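Local coordinates for protein dinoflagellate luciferase (Lingulodinium polyedrum, PDB 1VPR) that catalyses the oxidation of dinoflagellate luciferin by molecular oxygen with emission of blue light, this chain being the third of its three homologous luciferase domains, at residues Pro144-Thr158 against Val251-Trp265. Residues are numbered along the deposited sequence; the frame is centred on the assembly and turned at random.
Sequences PWPAGLPEPGYVPKT and VWVLPEEYRKIGFFW
Pro146 sets its CG-CD edge over one face of the Phe263 ring, with CD 3.5 Å from the ring centroid and close to the ring normal, a nearly axial CH-pi contact. Phe263 CG sits between the backbone N and the carbonyl carbon (chi1 63°), which stands the ring up from strand 259-266 toward the proline-rich loop. Around that ring the packing is tight: Trp145 brings CE3 to within 3.7 Å of Phe263 CE1, its plane turned 70° from the phenyl, and Leu149 CD2 crosses to the same CE1. Leu149 also meets Val253 CG2 tip to tip, while its CD1 lies beside Ile261 CG2. Phe108 of helix 107-111 also touches Pro146, Leu149 and Ile261. At this end Trp265 NE1 donates to Pro144 O (3.0 Å), in the indole plane but bent at 139°.

Beyond Pro150, which rests on Pro255 CB, the contact becomes polar and opens toward solvent at Lys157 and Thr158. Here the Glu257 carboxylate takes four donors. OE2 receives Lys157 N on its syn lone pair (2.7 Å, nearly straight) and Tyr154 OH on its anti one; OE1 likewise receives Thr158 N syn and Thr158 OG1 anti, the hydroxyl at 2.6 Å. A water links Thr158 OG1 to Tyr258 OH. A glutamine in place of Glu257 would probably leave one donor pair facing an NH2 instead of an acceptor, setting that part of the loop free to shift.

The loop before strand 163-169 is thus fastened across the hairpin of this calycin-type barrel by apolar packing and one indole hydrogen bond at one end and, at the other, by a carboxylate whose four donors probably stabilise its negative charge.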
ATOM      1  N   PRO A 144      -9.500  16.869  -4.054  1.00 17.46           N
ATOM      2  CA  PRO A 144      -8.633  17.973  -3.657  1.00 20.45           C
ATOM      3  C   PRO A 144      -7.201  17.459  -3.484  1.00 19.30           C
ATOM      4  O   PRO A 144      -7.009  16.369  -2.956  1.00 17.28           O
ATOM      5  CB  PRO A 144      -9.220  18.414  -2.301  1.00 20.60           C
ATOM      6  CG  PRO A 144     -10.668  18.072  -2.417  1.00 18.96           C
ATOM      7  CD  PRO A 144     -10.594  16.692  -3.085  1.00 18.45           C
ATOM      8  N   TRP A 145      -6.208  18.212  -3.955  1.00 18.03           N
ATOM      9  CA  TRP A 145      -4.815  17.831  -3.724  1.00 17.20           C
ATOM     10  C   TRP A 145      -4.567  18.344  -2.298  1.00 18.42           C
ATOM     11  O   TRP A 145      -5.102  19.392  -1.919  1.00 19.04           O
ATOM     12  CB  TRP A 145      -3.870  18.554  -4.685  1.00 17.21           C
ATOM     13  CG  TRP A 145      -3.897  18.016  -6.103  1.00 17.99           C
ATOM     14  CD1 TRP A 145      -4.680  18.453  -7.134  1.00 19.02           C
ATOM     15  CD2 TRP A 145      -3.096  16.948  -6.630  1.00 15.25           C
ATOM     16  NE1 TRP A 145      -4.413  17.728  -8.272  1.00 18.24           N
ATOM     17  CE2 TRP A 145      -3.448  16.795  -7.988  1.00 16.36           C
ATOM     18  CE3 TRP A 145      -2.118  16.105  -6.082  1.00 16.91           C
ATOM     19  CZ2 TRP A 145      -2.855  15.826  -8.818  1.00 16.56           C
ATOM     20  CZ3 TRP A 145      -1.520  15.139  -6.904  1.00 14.66           C
ATOM     21  CH2 TRP A 145      -1.889  15.007  -8.256  1.00 15.09           C
ATOM     22  N   PRO A 146      -3.792  17.610  -1.475  1.00 18.83           N
ATOM     23  CA  PRO A 146      -3.560  18.104  -0.111  1.00 16.94           C
ATOM     24  C   PRO A 146      -2.539  19.223  -0.016  1.00 18.59           C
ATOM     25  O   PRO A 146      -1.399  19.071  -0.455  1.00 17.07           O
ATOM     26  CB  PRO A 146      -3.116  16.850   0.641  1.00 15.65           C
ATOM     27  CG  PRO A 146      -2.381  16.065  -0.424  1.00 14.22           C
ATOM     28  CD  PRO A 146      -3.299  16.223  -1.630  1.00 18.28           C
ATOM     29  N   ALA A 147      -2.949  20.355   0.556  1.00 20.36           N
ATOM     30  CA  ALA A 147      -2.060  21.505   0.742  1.00 20.30           C
ATOM     31  C   ALA A 147      -0.701  21.059   1.279  1.00 20.01           C
ATOM     32  O   ALA A 147      -0.644  20.219   2.181  1.00 19.48           O
ATOM     33  CB  ALA A 147      -2.697  22.501   1.750  1.00 19.41           C
ATOM     34  N   GLY A 148       0.384  21.620   0.742  1.00 19.75           N
ATOM     35  CA  GLY A 148       1.714  21.252   1.224  1.00 18.78           C
ATOM     36  C   GLY A 148       2.370  20.097   0.482  1.00 20.02           C
ATOM     37  O   GLY A 148       3.507  19.731   0.780  1.00 18.17           O
ATOM     38  N   LEU A 149       1.672  19.502  -0.479  1.00 19.40           N
ATOM     39  CA  LEU A 149       2.288  18.414  -1.229  1.00 19.60           C
ATOM     40  C   LEU A 149       3.282  19.012  -2.216  1.00 20.45           C
ATOM     41  O   LEU A 149       2.941  19.916  -2.971  1.00 20.35           O
ATOM     42  CB  LEU A 149       1.232  17.606  -2.001  1.00 16.77           C
ATOM     43  CG  LEU A 149       1.774  16.409  -2.796  1.00 17.03           C
ATOM     44  CD1 LEU A 149       2.234  15.323  -1.833  1.00 15.88           C
ATOM     45  CD2 LEU A 149       0.686  15.873  -3.733  1.00 16.48           C
ATOM     46  N   PRO A 150       4.532  18.524  -2.217  1.00 20.39           N
ATOM     47  CA  PRO A 150       5.490  19.084  -3.168  1.00 21.02           C
ATOM     48  C   PRO A 150       5.076  18.753  -4.589  1.00 22.13           C
ATOM     49  O   PRO A 150       4.405  17.749  -4.826  1.00 20.18           O
ATOM     50  CB  PRO A 150       6.804  18.412  -2.780  1.00 22.05           C
ATOM     51  CG  PRO A 150       6.349  17.091  -2.156  1.00 23.30           C
ATOM     52  CD  PRO A 150       5.169  17.536  -1.329  1.00 20.40           C
ATOM     53  N   GLU A 151       5.462  19.609  -5.533  1.00 22.74           N
ATOM     54  CA  GLU A 151       5.143  19.394  -6.937  1.00 24.60           C
ATOM     55  C   GLU A 151       6.153  18.408  -7.486  1.00 24.75           C
ATOM     56  O   GLU A 151       7.238  18.237  -6.916  1.00 24.64           O
ATOM     57  CB  GLU A 151       5.184  20.715  -7.708  1.00 23.44           C
ATOM     58  CG  GLU A 151       4.106  21.667  -7.213  1.00 28.15           C
ATOM     59  CD  GLU A 151       4.095  23.004  -7.935  1.00 27.21           C
ATOM     60  OE1 GLU A 151       5.097  23.337  -8.594  1.00 28.96           O
ATOM     61  OE2 GLU A 151       3.079  23.719  -7.829  1.00 27.13           O
ATOM     62  N   PRO A 152       5.812  17.735  -8.589  1.00 24.78           N
ATOM     63  CA  PRO A 152       6.754  16.761  -9.152  1.00 25.31           C
ATOM     64  C   PRO A 152       7.792  17.409 -10.073  1.00 25.50           C
ATOM     65  O   PRO A 152       7.681  18.583 -10.416  1.00 26.50           O
ATOM     66  CB  PRO A 152       5.834  15.805  -9.898  1.00 25.27           C
ATOM     67  CG  PRO A 152       4.782  16.748 -10.449  1.00 25.54           C
ATOM     68  CD  PRO A 152       4.518  17.706  -9.296  1.00 24.15           C
ATOM     69  N   GLY A 153       8.793  16.636 -10.467  1.00 23.90           N
ATOM     70  CA  GLY A 153       9.819  17.144 -11.358  1.00 23.27           C
ATOM     71  C   GLY A 153      11.156  16.505 -11.051  1.00 22.36           C
ATOM     72  O   GLY A 153      11.905  16.165 -11.957  1.00 21.84           O
ATOM     73  N   TYR A 154      11.454  16.335  -9.770  1.00 20.43           N
ATOM     74  CA  TYR A 154      12.713  15.730  -9.363  1.00 19.14           C
ATOM     75  C   TYR A 154      12.759  14.268  -9.811  1.00 19.08           C
ATOM     76  O   TYR A 154      11.768  13.548  -9.705  1.00 19.42           O
ATOM     77  CB  TYR A 154      12.867  15.778  -7.840  1.00 17.24           C
ATOM     78  CG  TYR A 154      14.187  15.233  -7.392  1.00 17.26           C
ATOM     79  CD1 TYR A 154      15.356  15.953  -7.595  1.00 18.43           C
ATOM     80  CD2 TYR A 154      14.290  13.966  -6.830  1.00 17.35           C
ATOM     81  CE1 TYR A 154      16.596  15.418  -7.259  1.00 18.99           C
ATOM     82  CE2 TYR A 154      15.528  13.430  -6.484  1.00 18.18           C
ATOM     83  CZ  TYR A 154      16.673  14.155  -6.706  1.00 17.38           C
ATOM     84  OH  TYR A 154      17.897  13.613  -6.404  1.00 19.53           O
ATOM     85  N   VAL A 155      13.908  13.834 -10.309  1.00 19.32           N
ATOM     86  CA  VAL A 155      14.044  12.449 -10.736  1.00 17.33           C
ATOM     87  C   VAL A 155      15.168  11.818  -9.932  1.00 16.42           C
ATOM     88  O   VAL A 155      16.335  12.175 -10.102  1.00 15.97           O
ATOM     89  CB  VAL A 155      14.377  12.344 -12.248  1.00 17.26           C
ATOM     90  CG1 VAL A 155      14.411  10.872 -12.659  1.00 15.43           C
ATOM     91  CG2 VAL A 155      13.349  13.138 -13.082  1.00 14.43           C
ATOM     92  N   PRO A 156      14.839  10.879  -9.024  1.00 14.70           N
ATOM     93  CA  PRO A 156      15.893  10.250  -8.234  1.00 15.97           C
ATOM     94  C   PRO A 156      16.989   9.726  -9.134  1.00 18.96           C
ATOM     95  O   PRO A 156      16.710   9.181 -10.210  1.00 18.30           O
ATOM     96  CB  PRO A 156      15.145   9.150  -7.486  1.00 16.84           C
ATOM     97  CG  PRO A 156      13.815   9.852  -7.187  1.00 12.43           C
ATOM     98  CD  PRO A 156      13.505  10.439  -8.565  1.00 13.33           C
ATOM     99  N   LYS A 157      18.232   9.892  -8.703  1.00 18.11           N
ATOM    100  CA  LYS A 157      19.357   9.462  -9.519  1.00 22.11           C
ATOM    101  C   LYS A 157      19.914   8.081  -9.198  1.00 20.87           C
ATOM    102  O   LYS A 157      20.453   7.396 -10.086  1.00 23.24           O
ATOM    103  CB  LYS A 157      20.509  10.481  -9.411  1.00 24.90           C
ATOM    104  CG  LYS A 157      20.131  11.935  -9.676  1.00 27.33           C
ATOM    105  CD  LYS A 157      19.470  12.112 -11.028  1.00 30.92           C
ATOM    106  CE  LYS A 157      19.163  13.586 -11.309  1.00 32.58           C
ATOM    107  NZ  LYS A 157      18.440  14.253 -10.171  1.00 34.17           N
ATOM    108  N   THR A 158      19.807   7.652  -7.948  1.00 18.96           N
ATOM    109  CA  THR A 158      20.363   6.360  -7.591  1.00 19.68           C
ATOM    110  C   THR A 158      19.382   5.205  -7.380  1.00 19.65           C
ATOM    111  O   THR A 158      19.811   4.123  -6.991  1.00 19.28           O
ATOM    112  CB  THR A 158      21.242   6.482  -6.321  1.00 20.90           C
ATOM    113  OG1 THR A 158      20.419   6.799  -5.193  1.00 19.66           O
ATOM    114  CG2 THR A 158      22.282   7.596  -6.497  1.00 24.10           C
ATOM    115  N   VAL A 251      -1.567   9.130  -4.718  1.00 12.77           N
ATOM    116  CA  VAL A 251      -0.447   9.596  -5.504  1.00 11.32           C
ATOM    117  C   VAL A 251       0.825   9.557  -4.687  1.00 14.31           C
ATOM    118  O   VAL A 251       0.781   9.830  -3.493  1.00 13.24           O
ATOM    119  CB  VAL A 251      -0.646  11.110  -5.908  1.00 14.00           C
ATOM    120  CG1 VAL A 251       0.646  11.659  -6.488  1.00 12.25           C
ATOM    121  CG2 VAL A 251      -1.787  11.269  -6.914  1.00 10.44           C
ATOM    122  N   TRP A 252       1.951   9.213  -5.318  1.00 11.03           N
ATOM    123  CA  TRP A 252       3.245   9.266  -4.653  1.00 12.53           C
ATOM    124  C   TRP A 252       4.006  10.318  -5.446  1.00 14.22           C
ATOM    125  O   TRP A 252       3.924  10.363  -6.689  1.00 14.66           O
ATOM    126  CB  TRP A 252       4.081   7.974  -4.792  1.00 13.37           C
ATOM    127  CG  TRP A 252       3.755   6.893  -3.841  1.00 13.07           C
ATOM    128  CD1 TRP A 252       3.258   5.669  -4.147  1.00 14.98           C
ATOM    129  CD2 TRP A 252       3.943   6.910  -2.425  1.00 13.02           C
ATOM    130  NE1 TRP A 252       3.125   4.913  -3.016  1.00 14.89           N
ATOM    131  CE2 TRP A 252       3.542   5.653  -1.940  1.00 13.40           C
ATOM    132  CE3 TRP A 252       4.410   7.874  -1.519  1.00 14.24           C
ATOM    133  CZ2 TRP A 252       3.598   5.315  -0.583  1.00 13.89           C
ATOM    134  CZ3 TRP A 252       4.465   7.548  -0.176  1.00 14.81           C
ATOM    135  CH2 TRP A 252       4.059   6.274   0.282  1.00 13.77           C
ATOM    136  N   VAL A 253       4.727  11.171  -4.741  1.00 15.09           N
ATOM    137  CA  VAL A 253       5.572  12.169  -5.388  1.00 15.49           C
ATOM    138  C   VAL A 253       6.983  11.810  -4.904  1.00 13.51           C
ATOM    139  O   VAL A 253       7.166  11.399  -3.758  1.00 13.93           O
ATOM    140  CB  VAL A 253       5.228  13.612  -4.938  1.00 14.16           C
ATOM    141  CG1 VAL A 253       6.131  14.624  -5.718  1.00 16.49           C
ATOM    142  CG2 VAL A 253       3.717  13.898  -5.225  1.00 14.21           C
ATOM    143  N   LEU A 254       7.967  11.948  -5.777  1.00 14.11           N
ATOM    144  CA  LEU A 254       9.359  11.633  -5.438  1.00 14.65           C
ATOM    145  C   LEU A 254      10.127  12.955  -5.636  1.00 15.53           C
ATOM    146  O   LEU A 254      10.842  13.143  -6.610  1.00 15.55           O
ATOM    147  CB  LEU A 254       9.882  10.541  -6.390  1.00 15.53           C
ATOM    148  CG  LEU A 254       9.537   9.057  -6.135  1.00 18.48           C
ATOM    149  CD1 LEU A 254       8.077   8.871  -5.760  1.00 15.99           C
ATOM    150  CD2 LEU A 254       9.865   8.260  -7.385  1.00 14.95           C
ATOM    151  N   PRO A 255      10.012  13.873  -4.668  1.00 16.09           N
ATOM    152  CA  PRO A 255      10.648  15.191  -4.704  1.00 17.51           C
ATOM    153  C   PRO A 255      12.093  15.248  -4.261  1.00 18.67           C
ATOM    154  O   PRO A 255      12.755  16.279  -4.440  1.00 17.97           O
ATOM    155  CB  PRO A 255       9.770  15.976  -3.749  1.00 16.76           C
ATOM    156  CG  PRO A 255       9.641  14.942  -2.612  1.00 14.86           C
ATOM    157  CD  PRO A 255       9.318  13.675  -3.378  1.00 15.75           C
ATOM    158  N   GLU A 256      12.577  14.152  -3.687  1.00 18.09           N
ATOM    159  CA  GLU A 256      13.921  14.109  -3.126  1.00 19.54           C
ATOM    160  C   GLU A 256      14.569  12.800  -3.471  1.00 18.03           C
ATOM    161  O   GLU A 256      13.896  11.883  -3.919  1.00 18.31           O
ATOM    162  CB  GLU A 256      13.830  14.204  -1.615  1.00 21.54           C
ATOM    163  CG  GLU A 256      13.262  15.492  -1.103  1.00 28.38           C
ATOM    164  CD  GLU A 256      12.839  15.381   0.352  1.00 28.22           C
ATOM    165  OE1 GLU A 256      13.436  14.578   1.097  1.00 31.36           O
ATOM    166  OE2 GLU A 256      11.909  16.106   0.749  1.00 30.93           O
ATOM    167  N   GLU A 257      15.868  12.679  -3.220  1.00 16.37           N
ATOM    168  CA  GLU A 257      16.519  11.432  -3.568  1.00 15.92           C
ATOM    169  C   GLU A 257      16.109  10.243  -2.707  1.00 15.24           C
ATOM    170  O   GLU A 257      15.953   9.134  -3.219  1.00 15.84           O
ATOM    171  CB  GLU A 257      18.036  11.577  -3.506  1.00 17.51           C
ATOM    172  CG  GLU A 257      18.770  10.323  -3.922  1.00 16.18           C
ATOM    173  CD  GLU A 257      18.723  10.067  -5.422  1.00 20.26           C
ATOM    174  OE1 GLU A 257      19.107   8.948  -5.826  1.00 22.30           O
ATOM    175  OE2 GLU A 257      18.316  10.980  -6.196  1.00 18.30           O
ATOM    176  N   TYR A 258      15.921  10.467  -1.411  1.00 14.78           N
ATOM    177  CA  TYR A 258      15.615   9.369  -0.508  1.00 15.62           C
ATOM    178  C   TYR A 258      14.280   9.371   0.189  1.00 15.44           C
ATOM    179  O   TYR A 258      14.095   8.632   1.152  1.00 14.14           O
ATOM    180  CB  TYR A 258      16.714   9.262   0.541  1.00 16.69           C
ATOM    181  CG  TYR A 258      18.090   9.056  -0.057  1.00 19.84           C
ATOM    182  CD1 TYR A 258      18.974  10.128  -0.215  1.00 22.19           C
ATOM    183  CD2 TYR A 258      18.497   7.798  -0.500  1.00 19.79           C
ATOM    184  CE1 TYR A 258      20.242   9.951  -0.806  1.00 22.57           C
ATOM    185  CE2 TYR A 258      19.764   7.610  -1.091  1.00 22.62           C
ATOM    186  CZ  TYR A 258      20.627   8.695  -1.240  1.00 21.44           C
ATOM    187  OH  TYR A 258      21.865   8.516  -1.819  1.00 23.50           O
ATOM    188  N   ARG A 259      13.348  10.190  -0.277  1.00 15.75           N
ATOM    189  CA  ARG A 259      12.041  10.244   0.349  1.00 13.17           C
ATOM    190  C   ARG A 259      10.892  10.397  -0.626  1.00 13.65           C
ATOM    191  O   ARG A 259      10.975  11.146  -1.589  1.00 12.54           O
ATOM    192  CB  ARG A 259      11.975  11.414   1.378  1.00 15.61           C
ATOM    193  CG  ARG A 259      10.611  11.498   2.051  1.00 15.81           C
ATOM    194  CD  ARG A 259      10.566  12.433   3.262  1.00 20.07           C
ATOM    195  NE  ARG A 259      10.920  13.798   2.902  1.00 17.64           N
ATOM    196  CZ  ARG A 259      10.562  14.858   3.618  1.00 20.61           C
ATOM    197  NH1 ARG A 259       9.836  14.696   4.719  1.00 16.46           N
ATOM    198  NH2 ARG A 259      10.950  16.070   3.244  1.00 19.58           N
ATOM    199  N   LYS A 260       9.812   9.672  -0.382  1.00 13.28           N
ATOM    200  CA  LYS A 260       8.613   9.818  -1.200  1.00 14.84           C
ATOM    201  C   LYS A 260       7.573  10.453  -0.295  1.00 12.98           C
ATOM    202  O   LYS A 260       7.524  10.165   0.913  1.00 14.54           O
ATOM    203  CB  LYS A 260       8.045   8.468  -1.656  1.00 13.20           C
ATOM    204  CG  LYS A 260       8.918   7.669  -2.591  1.00 12.66           C
ATOM    205  CD  LYS A 260       8.079   6.494  -3.116  1.00 11.58           C
ATOM    206  CE  LYS A 260       7.613   5.577  -1.959  1.00 12.38           C
ATOM    207  NZ  LYS A 260       6.846   4.428  -2.486  1.00 14.45           N
ATOM    208  N   ILE A 261       6.747  11.313  -0.862  1.00 13.84           N
ATOM    209  CA  ILE A 261       5.670  11.969  -0.106  1.00 13.86           C
ATOM    210  C   ILE A 261       4.392  11.809  -0.917  1.00 12.40           C
ATOM    211  O   ILE A 261       4.364  12.062  -2.125  1.00 12.76           O
ATOM    212  CB  ILE A 261       5.948  13.474   0.117  1.00 16.68           C
ATOM    213  CG1 ILE A 261       7.234  13.640   0.922  1.00 17.46           C
ATOM    214  CG2 ILE A 261       4.770  14.109   0.884  1.00 18.01           C
ATOM    215  CD1 ILE A 261       7.657  15.088   1.112  1.00 23.23           C
ATOM    216  N   GLY A 262       3.320  11.392  -0.263  1.00 10.20           N
ATOM    217  CA  GLY A 262       2.085  11.178  -1.005  1.00 12.10           C
ATOM    218  C   GLY A 262       0.853  11.233  -0.141  1.00 10.78           C
ATOM    219  O   GLY A 262       0.891  11.674   1.013  1.00 13.10           O
ATOM    220  N   PHE A 263      -0.255  10.787  -0.688  1.00 12.52           N
ATOM    221  CA  PHE A 263      -1.496  10.797   0.065  1.00 12.96           C
ATOM    222  C   PHE A 263      -2.408   9.798  -0.604  1.00 14.35           C
ATOM    223  O   PHE A 263      -2.197   9.457  -1.777  1.00 13.24           O
ATOM    224  CB  PHE A 263      -2.155  12.179  -0.007  1.00 13.07           C
ATOM    225  CG  PHE A 263      -2.541  12.575  -1.385  1.00 14.10           C
ATOM    226  CD1 PHE A 263      -1.593  13.120  -2.263  1.00 12.82           C
ATOM    227  CD2 PHE A 263      -3.843  12.370  -1.838  1.00 13.94           C
ATOM    228  CE1 PHE A 263      -1.946  13.452  -3.561  1.00 12.42           C
ATOM    229  CE2 PHE A 263      -4.201  12.699  -3.148  1.00 13.50           C
ATOM    230  CZ  PHE A 263      -3.267  13.236  -3.999  1.00 12.67           C
ATOM    231  N   PHE A 264      -3.416   9.332   0.133  1.00 14.23           N
ATOM    232  CA  PHE A 264      -4.384   8.388  -0.406  1.00 14.53           C
ATOM    233  C   PHE A 264      -5.755   8.774   0.098  1.00 14.89           C
ATOM    234  O   PHE A 264      -5.943   8.914   1.294  1.00 13.69           O
ATOM    235  CB  PHE A 264      -4.100   6.947   0.040  1.00 13.39           C
ATOM    236  CG  PHE A 264      -2.870   6.362  -0.564  1.00 15.74           C
ATOM    237  CD1 PHE A 264      -1.630   6.600  -0.006  1.00 16.16           C
ATOM    238  CD2 PHE A 264      -2.946   5.652  -1.757  1.00 15.81           C
ATOM    239  CE1 PHE A 264      -0.471   6.156  -0.632  1.00 16.97           C
ATOM    240  CE2 PHE A 264      -1.797   5.200  -2.385  1.00 15.90           C
ATOM    241  CZ  PHE A 264      -0.557   5.455  -1.827  1.00 17.25           C
ATOM    242  N   TRP A 265      -6.694   8.937  -0.825  1.00 14.10           N
ATOM    243  CA  TRP A 265      -8.070   9.262  -0.485  1.00 16.15           C
ATOM    244  C   TRP A 265      -8.808   7.957  -0.290  1.00 15.75           C
ATOM    245  O   TRP A 265      -8.914   7.169  -1.225  1.00 16.51           O
ATOM    246  CB  TRP A 265      -8.753  10.025  -1.615  1.00 15.31           C
ATOM    247  CG  TRP A 265      -8.462  11.489  -1.635  1.00 17.15           C
ATOM    248  CD1 TRP A 265      -7.606  12.143  -2.466  1.00 14.56           C
ATOM    249  CD2 TRP A 265      -9.041  12.489  -0.781  1.00 17.22           C
ATOM    250  NE1 TRP A 265      -7.605  13.496  -2.186  1.00 16.95           N
ATOM    251  CE2 TRP A 265      -8.483  13.735  -1.158  1.00 17.91           C
ATOM    252  CE3 TRP A 265      -9.976  12.456   0.261  1.00 19.03           C
ATOM    253  CZ2 TRP A 265      -8.834  14.937  -0.530  1.00 15.44           C
ATOM    254  CZ3 TRP A 265     -10.325  13.666   0.892  1.00 19.06           C
ATOM    255  CH2 TRP A 265      -9.755  14.877   0.489  1.00 18.41           C
TER
HETATM  256  O   HOH W   1      21.851   5.947  -3.171  1.00 48.30           O